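Local coordinates for ribonucleotide monophosphatase NagD (Escherichia coli, PDB 2C4N), which probably dephosphorylates a broad range of nucleotides, as well as polyphosphate and glucose-1-phosphate, as a magnesium-dependent phosphatase of the HAD superfamily, at residues 202-207 / 231-236; 214-219 / 236-241. All blocks are in the same frame, centred on the assembly; numbering follows the deposited sequence.

Interaction 1. Residues 202-207 / 231-236. With PO4 (phosphate ion), chain C.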
ATOM      1  N   ASN A 202       2.288   3.049  23.837  1.00 16.41           N
ATOM      2  CA  ASN A 202       2.082   3.231  22.402  1.00 16.78           C
ATOM      3  C   ASN A 202       0.608   3.369  22.026  1.00 17.01           C
ATOM      4  O   ASN A 202      -0.153   2.403  22.082  1.00 17.26           O
ATOM      5  CB  ASN A 202       2.683   2.055  21.631  1.00 18.57           C
ATOM      6  CG  ASN A 202       2.833   2.350  20.150  1.00 19.11           C
ATOM      7  OD1 ASN A 202       2.074   3.136  19.587  1.00 19.94           O
ATOM      8  ND2 ASN A 202       3.812   1.716  19.515  1.00 20.92           N
ATOM      9  N   LEU A 203       0.217   4.572  21.621  1.00 14.45           N
ATOM     10  CA  LEU A 203      -1.160   4.838  21.233  1.00 15.88           C
ATOM     11  C   LEU A 203      -1.653   3.908  20.137  1.00 15.53           C
ATOM     12  O   LEU A 203      -2.799   3.464  20.161  1.00 14.84           O
ATOM     13  CB  LEU A 203      -1.296   6.286  20.750  1.00 21.16           C
ATOM     14  CG  LEU A 203      -1.409   7.378  21.821  1.00 22.22           C
ATOM     15  CD1 LEU A 203      -1.128   8.736  21.205  1.00 24.72           C
ATOM     16  CD2 LEU A 203      -2.802   7.344  22.436  1.00 22.12           C
ATOM     17  N   ARG A 204      -0.779   3.611  19.183  1.00 19.23           N
ATOM     18  CA  ARG A 204      -1.143   2.771  18.049  1.00 23.55           C
ATOM     19  C   ARG A 204      -1.159   1.268  18.288  1.00 21.75           C
ATOM     20  O   ARG A 204      -1.533   0.509  17.396  1.00 21.45           O
ATOM     21  CB  ARG A 204      -0.241   3.110  16.859  1.00 36.88           C
ATOM     22  CG  ARG A 204      -0.381   4.563  16.436  1.00 45.79           C
ATOM     23  CD  ARG A 204       0.523   4.948  15.276  1.00 53.79           C
ATOM     24  NE  ARG A 204       0.450   6.386  15.022  1.00 60.86           N
ATOM     25  CZ  ARG A 204      -0.598   7.006  14.483  1.00 64.37           C
ATOM     26  NH1 ARG A 204      -1.676   6.318  14.124  1.00 65.63           N
ATOM     27  NH2 ARG A 204      -0.579   8.325  14.326  1.00 65.66           N
ATOM     28  N   THR A 205      -0.761   0.832  19.478  1.00 20.52           N
ATOM     29  CA  THR A 205      -0.765  -0.597  19.772  1.00 18.80           C
ATOM     30  C   THR A 205      -1.469  -0.923  21.090  1.00 17.66           C
ATOM     31  O   THR A 205      -2.513  -1.573  21.091  1.00 18.25           O
ATOM     32  CB  THR A 205       0.673  -1.171  19.771  1.00 19.17           C
ATOM     33  OG1 THR A 205       1.451  -0.548  20.796  1.00 18.82           O
ATOM     34  CG2 THR A 205       1.348  -0.916  18.417  1.00 19.60           C
ATOM     35  N   ASP A 206      -0.916  -0.469  22.210  1.00 14.61           N
ATOM     36  CA  ASP A 206      -1.539  -0.740  23.507  1.00 16.20           C
ATOM     37  C   ASP A 206      -2.917  -0.101  23.614  1.00 15.59           C
ATOM     38  O   ASP A 206      -3.904  -0.757  23.946  1.00 14.98           O
ATOM     39  CB  ASP A 206      -0.682  -0.192  24.650  1.00 17.09           C
ATOM     40  CG  ASP A 206       0.731  -0.709  24.619  1.00 16.73           C
ATOM     41  OD1 ASP A 206       0.914  -1.936  24.766  1.00 16.30           O
ATOM     42  OD2 ASP A 206       1.653   0.118  24.448  1.00 18.04           O
ATOM     43  N   ILE A 207      -2.978   1.192  23.323  1.00 13.83           N
ATOM     44  CA  ILE A 207      -4.225   1.923  23.439  1.00 16.01           C
ATOM     45  C   ILE A 207      -5.269   1.510  22.409  1.00 15.79           C
ATOM     46  O   ILE A 207      -6.427   1.279  22.760  1.00 17.07           O
ATOM     47  CB  ILE A 207      -3.962   3.440  23.360  1.00 17.76           C
ATOM     48  CG1 ILE A 207      -2.785   3.804  24.281  1.00 18.38           C
ATOM     49  CG2 ILE A 207      -5.213   4.204  23.782  1.00 17.59           C
ATOM     50  CD1 ILE A 207      -2.985   3.421  25.754  1.00 17.89           C
ATOM     51  N   ASP A 231      -4.047  14.632  20.268  1.00 37.57           N
ATOM     52  CA  ASP A 231      -4.879  15.708  19.740  1.00 37.27           C
ATOM     53  C   ASP A 231      -5.716  15.297  18.535  1.00 36.81           C
ATOM     54  O   ASP A 231      -6.934  15.476  18.524  1.00 36.30           O
ATOM     55  CB  ASP A 231      -4.014  16.926  19.372  1.00 58.44           C
ATOM     56  CG  ASP A 231      -3.203  17.454  20.551  1.00 60.95           C
ATOM     57  OD1 ASP A 231      -3.580  17.172  21.710  1.00 61.19           O
ATOM     58  OD2 ASP A 231      -2.196  18.164  20.324  1.00 62.34           O
ATOM     59  N   SER A 232      -5.063  14.731  17.526  1.00 37.45           N
ATOM     60  CA  SER A 232      -5.753  14.321  16.308  1.00 37.57           C
ATOM     61  C   SER A 232      -6.269  12.883  16.361  1.00 37.37           C
ATOM     62  O   SER A 232      -6.956  12.433  15.446  1.00 37.09           O
ATOM     63  CB  SER A 232      -4.819  14.495  15.107  1.00 28.89           C
ATOM     64  OG  SER A 232      -3.641  13.733  15.272  1.00 29.07           O
ATOM     65  N   MET A 233      -5.938  12.167  17.432  1.00 34.42           N
ATOM     66  CA  MET A 233      -6.361  10.777  17.587  1.00 33.69           C
ATOM     67  C   MET A 233      -7.876  10.584  17.616  1.00 32.12           C
ATOM     68  O   MET A 233      -8.588  11.244  18.378  1.00 29.98           O
ATOM     69  CB  MET A 233      -5.754  10.177  18.868  1.00 50.25           C
ATOM     70  CG  MET A 233      -4.320   9.660  18.736  1.00 51.30           C
ATOM     71  SD  MET A 233      -4.252   8.030  17.961  1.00 54.73           S
ATOM     72  CE  MET A 233      -2.641   8.048  17.142  1.00 52.49           C
ATOM     73  N   PRO A 234      -8.387   9.679  16.766  1.00 36.21           N
ATOM     74  CA  PRO A 234      -9.815   9.371  16.680  1.00 35.04           C
ATOM     75  C   PRO A 234     -10.416   9.088  18.049  1.00 34.57           C
ATOM     76  O   PRO A 234     -11.485   9.592  18.399  1.00 34.77           O
ATOM     77  CB  PRO A 234      -9.850   8.139  15.771  1.00 55.22           C
ATOM     78  CG  PRO A 234      -8.405   7.643  15.747  1.00 57.32           C
ATOM     79  CD  PRO A 234      -7.646   8.924  15.746  1.00 56.33           C
ATOM     80  N   PHE A 235      -9.718   8.248  18.807  1.00 33.40           N
ATOM     81  CA  PHE A 235     -10.121   7.864  20.156  1.00 32.28           C
ATOM     82  C   PHE A 235      -8.992   8.373  21.044  1.00 30.36           C
ATOM     83  O   PHE A 235      -7.901   8.657  20.556  1.00 28.61           O
ATOM     84  CB  PHE A 235     -10.195   6.337  20.257  1.00 43.16           C
ATOM     85  CG  PHE A 235      -8.912   5.662  19.888  1.00 44.54           C
ATOM     86  CD1 PHE A 235      -7.917   5.447  20.843  1.00 45.51           C
ATOM     87  CD2 PHE A 235      -8.656   5.326  18.565  1.00 45.80           C
ATOM     88  CE1 PHE A 235      -6.686   4.912  20.478  1.00 45.76           C
ATOM     89  CE2 PHE A 235      -7.434   4.791  18.188  1.00 46.37           C
ATOM     90  CZ  PHE A 235      -6.444   4.585  19.143  1.00 46.96           C
ATOM     91  N   ARG A 236      -9.248   8.489  22.337  1.00 32.85           N
ATOM     92  CA  ARG A 236      -8.222   8.943  23.253  1.00 32.10           C
ATOM     93  C   ARG A 236      -8.203   8.093  24.518  1.00 30.20           C
ATOM     94  O   ARG A 236      -9.190   7.444  24.865  1.00 30.37           O
ATOM     95  CB  ARG A 236      -8.427  10.421  23.586  1.00 41.65           C
ATOM     96  CG  ARG A 236      -8.149  11.349  22.411  1.00 45.12           C
ATOM     97  CD  ARG A 236      -8.524  12.770  22.754  1.00 49.11           C
ATOM     98  NE  ARG A 236      -8.160  13.711  21.702  1.00 51.10           N
ATOM     99  CZ  ARG A 236      -8.488  14.999  21.716  1.00 53.34           C
ATOM    100  NH1 ARG A 236      -9.189  15.495  22.727  1.00 53.80           N
ATOM    101  NH2 ARG A 236      -8.114  15.791  20.724  1.00 53.16           N
TER
HETATM  102  P   PO4 C1252       4.629  -2.481  20.433  1.00 28.29           P
HETATM  103  O1  PO4 C1252       5.610  -3.343  21.139  1.00 27.84           O
HETATM  104  O2  PO4 C1252       5.285  -1.217  20.025  1.00 28.33           O
HETATM  105  O3  PO4 C1252       4.128  -3.188  19.230  1.00 26.29           O
HETATM  106  O4  PO4 C1252       3.492  -2.181  21.336  1.00 24.95           O
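One face of the R204 guanidinium carries the methyl of M233: CE lies 3.3 Å above the plane, displaced toward the rim, and about equally close to CZ and NH2 of R204. The F235 ring is met at its edge, where I207 CG2 comes to 3.7 Å from CE1 and the carbonyl O of L203 lies near CZ, both in the ring plane. This is the start of helix 203-212 in the Rossmann-like HAD core, just after the magnesium ligand D201, packed against the irregular segment 231-236. The contact between the two is one of packing, largely apolar, and includes L203 CD1 against M233 CG at 4.1 Å. The M233 chain bends at chi2 (-79°), which places SD, and chi3 then sets CE over the guanidinium, while the arginine runs extended from CG to NE. F235 also meets the ring of F211 and packs on F78 of the second subunit.

On another side of the helix start, N202 and T205 hold a phosphate ion, probably from the crystallisation liquor, which K176 also binds. Both residues probably belong to the substrate-binding site. N202 is the N-cap: its OD1 accepts from R204 N at 2.9 Å. An alanine at N202 would probably leave R204 N without its capping acceptor and the phosphate without one of its donors. That donor, ND2, makes a weak bond of 3.3 Å to phosphate O2, whereas T205 OG1 gives its proton to phosphate O4 at 2.7 Å.

Interaction 2. Residues 214-219 / 236-241; sequences GLETIL and RPSWIY
Two hydroxyls are turned so that T217 and S238 grip each other. In S238 a chi1 of -54° sets OG anti to the carbonyl carbon, from where it accepts a nearly straight bond from T217 N at 2.9 Å. In T217 a chi1 of 59° puts OG1 between the backbone N and the carbonyl carbon, and there it takes the N-H of S238 at 3.2 Å. The same N-H makes a weak second bond to T217 O, which also receives W239 N in its carbonyl plane. A water bridges T217 OG1 to the carbonyl O of R236, giving this buried hydroxyl another partner. Beyond this start the strands run parallel, with L219 N bonded to W239 O at 2.9 Å and Y241 N to L219 O.

On the sheet face that carries I218 and W239, the indole meets E216 at its rim. E216 OE1 lies in the ring plane, 3.0 Å from W239 CH2, and the carboxylate plane stands 75° from that of the ring. I218 touches the indole through CG1, 3.5 Å from W239 CE3, while its other branch, CG2, meets the edge of the Y241 ring at CD1, 3.8 Å away. The other face belongs to L219 and I240. Here L219 lies side by side with P237, its CB 3.7 Å from the proline CG, and also packs on L203 and I207 of helix 203-212. Strand 216-220 is bonded along its other edge to strand 196-200, and 239-241 is the outermost strand, within this chain, of the six-stranded parallel sheet of the Rossmann-like HAD core.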
ATOM      1  N   GLY A 214     -12.661  -3.010  24.388  1.00 23.68           N
ATOM      2  CA  GLY A 214     -13.602  -2.531  25.384  1.00 23.21           C
ATOM      3  C   GLY A 214     -12.994  -2.224  26.738  1.00 22.84           C
ATOM      4  O   GLY A 214     -13.706  -2.118  27.734  1.00 22.25           O
ATOM      5  N   LEU A 215     -11.676  -2.067  26.790  1.00 17.95           N
ATOM      6  CA  LEU A 215     -11.015  -1.773  28.059  1.00 18.09           C
ATOM      7  C   LEU A 215     -10.792  -0.293  28.314  1.00 18.07           C
ATOM      8  O   LEU A 215     -10.728   0.515  27.381  1.00 17.48           O
ATOM      9  CB  LEU A 215      -9.643  -2.454  28.125  1.00 21.19           C
ATOM     10  CG  LEU A 215      -9.475  -3.927  28.519  1.00 21.79           C
ATOM     11  CD1 LEU A 215     -10.154  -4.823  27.510  1.00 21.12           C
ATOM     12  CD2 LEU A 215      -7.992  -4.241  28.606  1.00 22.50           C
ATOM     13  N   GLU A 216     -10.672   0.055  29.592  1.00 18.53           N
ATOM     14  CA  GLU A 216     -10.352   1.422  29.966  1.00 20.49           C
ATOM     15  C   GLU A 216      -8.858   1.452  29.671  1.00 17.65           C
ATOM     16  O   GLU A 216      -8.172   0.442  29.847  1.00 15.90           O
ATOM     17  CB  GLU A 216     -10.608   1.664  31.460  1.00 37.48           C
ATOM     18  CG  GLU A 216     -12.047   2.007  31.803  1.00 46.10           C
ATOM     19  CD  GLU A 216     -12.226   2.399  33.259  1.00 50.30           C
ATOM     20  OE1 GLU A 216     -11.240   2.340  34.029  1.00 48.63           O
ATOM     21  OE2 GLU A 216     -13.362   2.765  33.630  1.00 53.63           O
ATOM     22  N   THR A 217      -8.348   2.590  29.222  1.00 19.15           N
ATOM     23  CA  THR A 217      -6.936   2.677  28.881  1.00 18.49           C
ATOM     24  C   THR A 217      -6.187   3.797  29.583  1.00 18.19           C
ATOM     25  O   THR A 217      -6.738   4.868  29.836  1.00 17.16           O
ATOM     26  CB  THR A 217      -6.767   2.884  27.363  1.00 18.67           C
ATOM     27  OG1 THR A 217      -7.450   4.085  26.978  1.00 19.44           O
ATOM     28  CG2 THR A 217      -7.362   1.707  26.586  1.00 17.99           C
ATOM     29  N   ILE A 218      -4.921   3.537  29.889  1.00 16.62           N
ATOM     30  CA  ILE A 218      -4.062   4.530  30.517  1.00 16.50           C
ATOM     31  C   ILE A 218      -2.794   4.629  29.692  1.00 16.94           C
ATOM     32  O   ILE A 218      -2.079   3.644  29.513  1.00 16.03           O
ATOM     33  CB  ILE A 218      -3.649   4.146  31.958  1.00 19.09           C
ATOM     34  CG1 ILE A 218      -4.884   4.072  32.856  1.00 19.15           C
ATOM     35  CG2 ILE A 218      -2.673   5.189  32.511  1.00 18.75           C
ATOM     36  CD1 ILE A 218      -4.568   3.695  34.299  1.00 20.58           C
ATOM     37  N   LEU A 219      -2.525   5.817  29.174  1.00 15.80           N
ATOM     38  CA  LEU A 219      -1.325   6.033  28.386  1.00 16.37           C
ATOM     39  C   LEU A 219      -0.254   6.670  29.263  1.00 16.71           C
ATOM     40  O   LEU A 219      -0.524   7.660  29.938  1.00 16.41           O
ATOM     41  CB  LEU A 219      -1.607   6.985  27.216  1.00 15.22           C
ATOM     42  CG  LEU A 219      -0.383   7.456  26.409  1.00 15.83           C
ATOM     43  CD1 LEU A 219       0.122   6.332  25.504  1.00 17.60           C
ATOM     44  CD2 LEU A 219      -0.769   8.665  25.565  1.00 17.29           C
ATOM     45  N   ARG A 236      -9.248   8.489  22.337  1.00 32.85           N
ATOM     46  CA  ARG A 236      -8.222   8.943  23.253  1.00 32.10           C
ATOM     47  C   ARG A 236      -8.203   8.093  24.518  1.00 30.20           C
ATOM     48  O   ARG A 236      -9.190   7.444  24.865  1.00 30.37           O
ATOM     49  CB  ARG A 236      -8.427  10.421  23.586  1.00 41.65           C
ATOM     50  CG  ARG A 236      -8.149  11.349  22.411  1.00 45.12           C
ATOM     51  CD  ARG A 236      -8.524  12.770  22.754  1.00 49.11           C
ATOM     52  NE  ARG A 236      -8.160  13.711  21.702  1.00 51.10           N
ATOM     53  CZ  ARG A 236      -8.488  14.999  21.716  1.00 53.34           C
ATOM     54  NH1 ARG A 236      -9.189  15.495  22.727  1.00 53.80           N
ATOM     55  NH2 ARG A 236      -8.114  15.791  20.724  1.00 53.16           N
ATOM     56  N   PRO A 237      -7.068   8.091  25.228  1.00 24.58           N
ATOM     57  CA  PRO A 237      -6.926   7.310  26.458  1.00 23.27           C
ATOM     58  C   PRO A 237      -7.875   7.774  27.553  1.00 22.97           C
ATOM     59  O   PRO A 237      -8.246   8.947  27.607  1.00 23.16           O
ATOM     60  CB  PRO A 237      -5.465   7.542  26.852  1.00 21.76           C
ATOM     61  CG  PRO A 237      -4.783   7.953  25.550  1.00 23.75           C
ATOM     62  CD  PRO A 237      -5.831   8.839  24.936  1.00 23.30           C
ATOM     63  N   SER A 238      -8.260   6.853  28.429  1.00 21.50           N
ATOM     64  CA  SER A 238      -9.137   7.189  29.540  1.00 22.47           C
ATOM     65  C   SER A 238      -8.366   8.143  30.457  1.00 23.26           C
ATOM     66  O   SER A 238      -8.928   9.097  31.000  1.00 23.79           O
ATOM     67  CB  SER A 238      -9.520   5.920  30.301  1.00 20.90           C
ATOM     68  OG  SER A 238     -10.073   4.952  29.425  1.00 19.53           O
ATOM     69  N   TRP A 239      -7.072   7.871  30.613  1.00 22.40           N
ATOM     70  CA  TRP A 239      -6.173   8.678  31.444  1.00 22.78           C
ATOM     71  C   TRP A 239      -4.786   8.738  30.806  1.00 21.78           C
ATOM     72  O   TRP A 239      -4.425   7.872  30.002  1.00 20.37           O
ATOM     73  CB  TRP A 239      -6.015   8.061  32.834  1.00 32.44           C
ATOM     74  CG  TRP A 239      -7.256   7.995  33.650  1.00 39.08           C
ATOM     75  CD1 TRP A 239      -7.838   9.012  34.351  1.00 41.01           C
ATOM     76  CD2 TRP A 239      -8.056   6.832  33.886  1.00 41.85           C
ATOM     77  NE1 TRP A 239      -8.951   8.551  35.015  1.00 44.46           N
ATOM     78  CE2 TRP A 239      -9.107   7.215  34.747  1.00 43.55           C
ATOM     79  CE3 TRP A 239      -7.986   5.501  33.452  1.00 43.91           C
ATOM     80  CZ2 TRP A 239     -10.083   6.311  35.188  1.00 44.99           C
ATOM     81  CZ3 TRP A 239      -8.955   4.601  33.890  1.00 43.76           C
ATOM     82  CH2 TRP A 239      -9.988   5.013  34.749  1.00 45.49           C
ATOM     83  N   ILE A 240      -4.011   9.752  31.185  1.00 19.76           N
ATOM     84  CA  ILE A 240      -2.652   9.926  30.682  1.00 18.20           C
ATOM     85  C   ILE A 240      -1.742  10.394  31.818  1.00 19.47           C
ATOM     86  O   ILE A 240      -2.068  11.344  32.525  1.00 18.16           O
ATOM     87  CB  ILE A 240      -2.579  10.985  29.563  1.00 18.37           C
ATOM     88  CG1 ILE A 240      -3.548  10.633  28.433  1.00 17.33           C
ATOM     89  CG2 ILE A 240      -1.150  11.070  29.026  1.00 18.86           C
ATOM     90  CD1 ILE A 240      -3.630  11.685  27.351  1.00 18.87           C
ATOM     91  N   TYR A 241      -0.611   9.719  31.998  1.00 18.79           N
ATOM     92  CA  TYR A 241       0.345  10.102  33.038  1.00 19.40           C
ATOM     93  C   TYR A 241       1.759  10.057  32.484  1.00 18.46           C
ATOM     94  O   TYR A 241       2.029   9.364  31.501  1.00 17.54           O
ATOM     95  CB  TYR A 241       0.263   9.165  34.249  1.00 22.15           C
ATOM     96  CG  TYR A 241      -1.057   9.211  34.980  1.00 24.19           C
ATOM     97  CD1 TYR A 241      -2.052   8.274  34.719  1.00 24.79           C
ATOM     98  CD2 TYR A 241      -1.322  10.215  35.910  1.00 22.41           C
ATOM     99  CE1 TYR A 241      -3.280   8.333  35.362  1.00 26.06           C
ATOM    100  CE2 TYR A 241      -2.546  10.286  36.558  1.00 25.88           C
ATOM    101  CZ  TYR A 241      -3.524   9.343  36.279  1.00 26.99           C
ATOM    102  OH  TYR A 241      -4.749   9.419  36.902  1.00 27.50           O
TER
HETATM  103  O   HOH W   1      -9.327   4.405  25.237  1.00 35.34           O

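Overall arrangement
Following the chain, residues 202-207 open helix 203-212; after it, residues 214-219 lead into the next strand of the six-stranded parallel sheet. The loop beyond that strand then returns through 231-236 to meet the helix, closing interaction 1 over 23 intervening residues. It continues directly into 236-241, which joins strand 216-220 and closes interaction 2 over 16. The two closures therefore cross, and R236 belongs to both. They touch where the helix lies on the sheet: L203 CD2 is 3.7 Å from P237 CG, and I207 CD1 is 3.9 Å from I218 O. Together they tie the helix beside the magnesium and substrate site, the returning loop and the edge strand into one unit, which also contacts the second subunit.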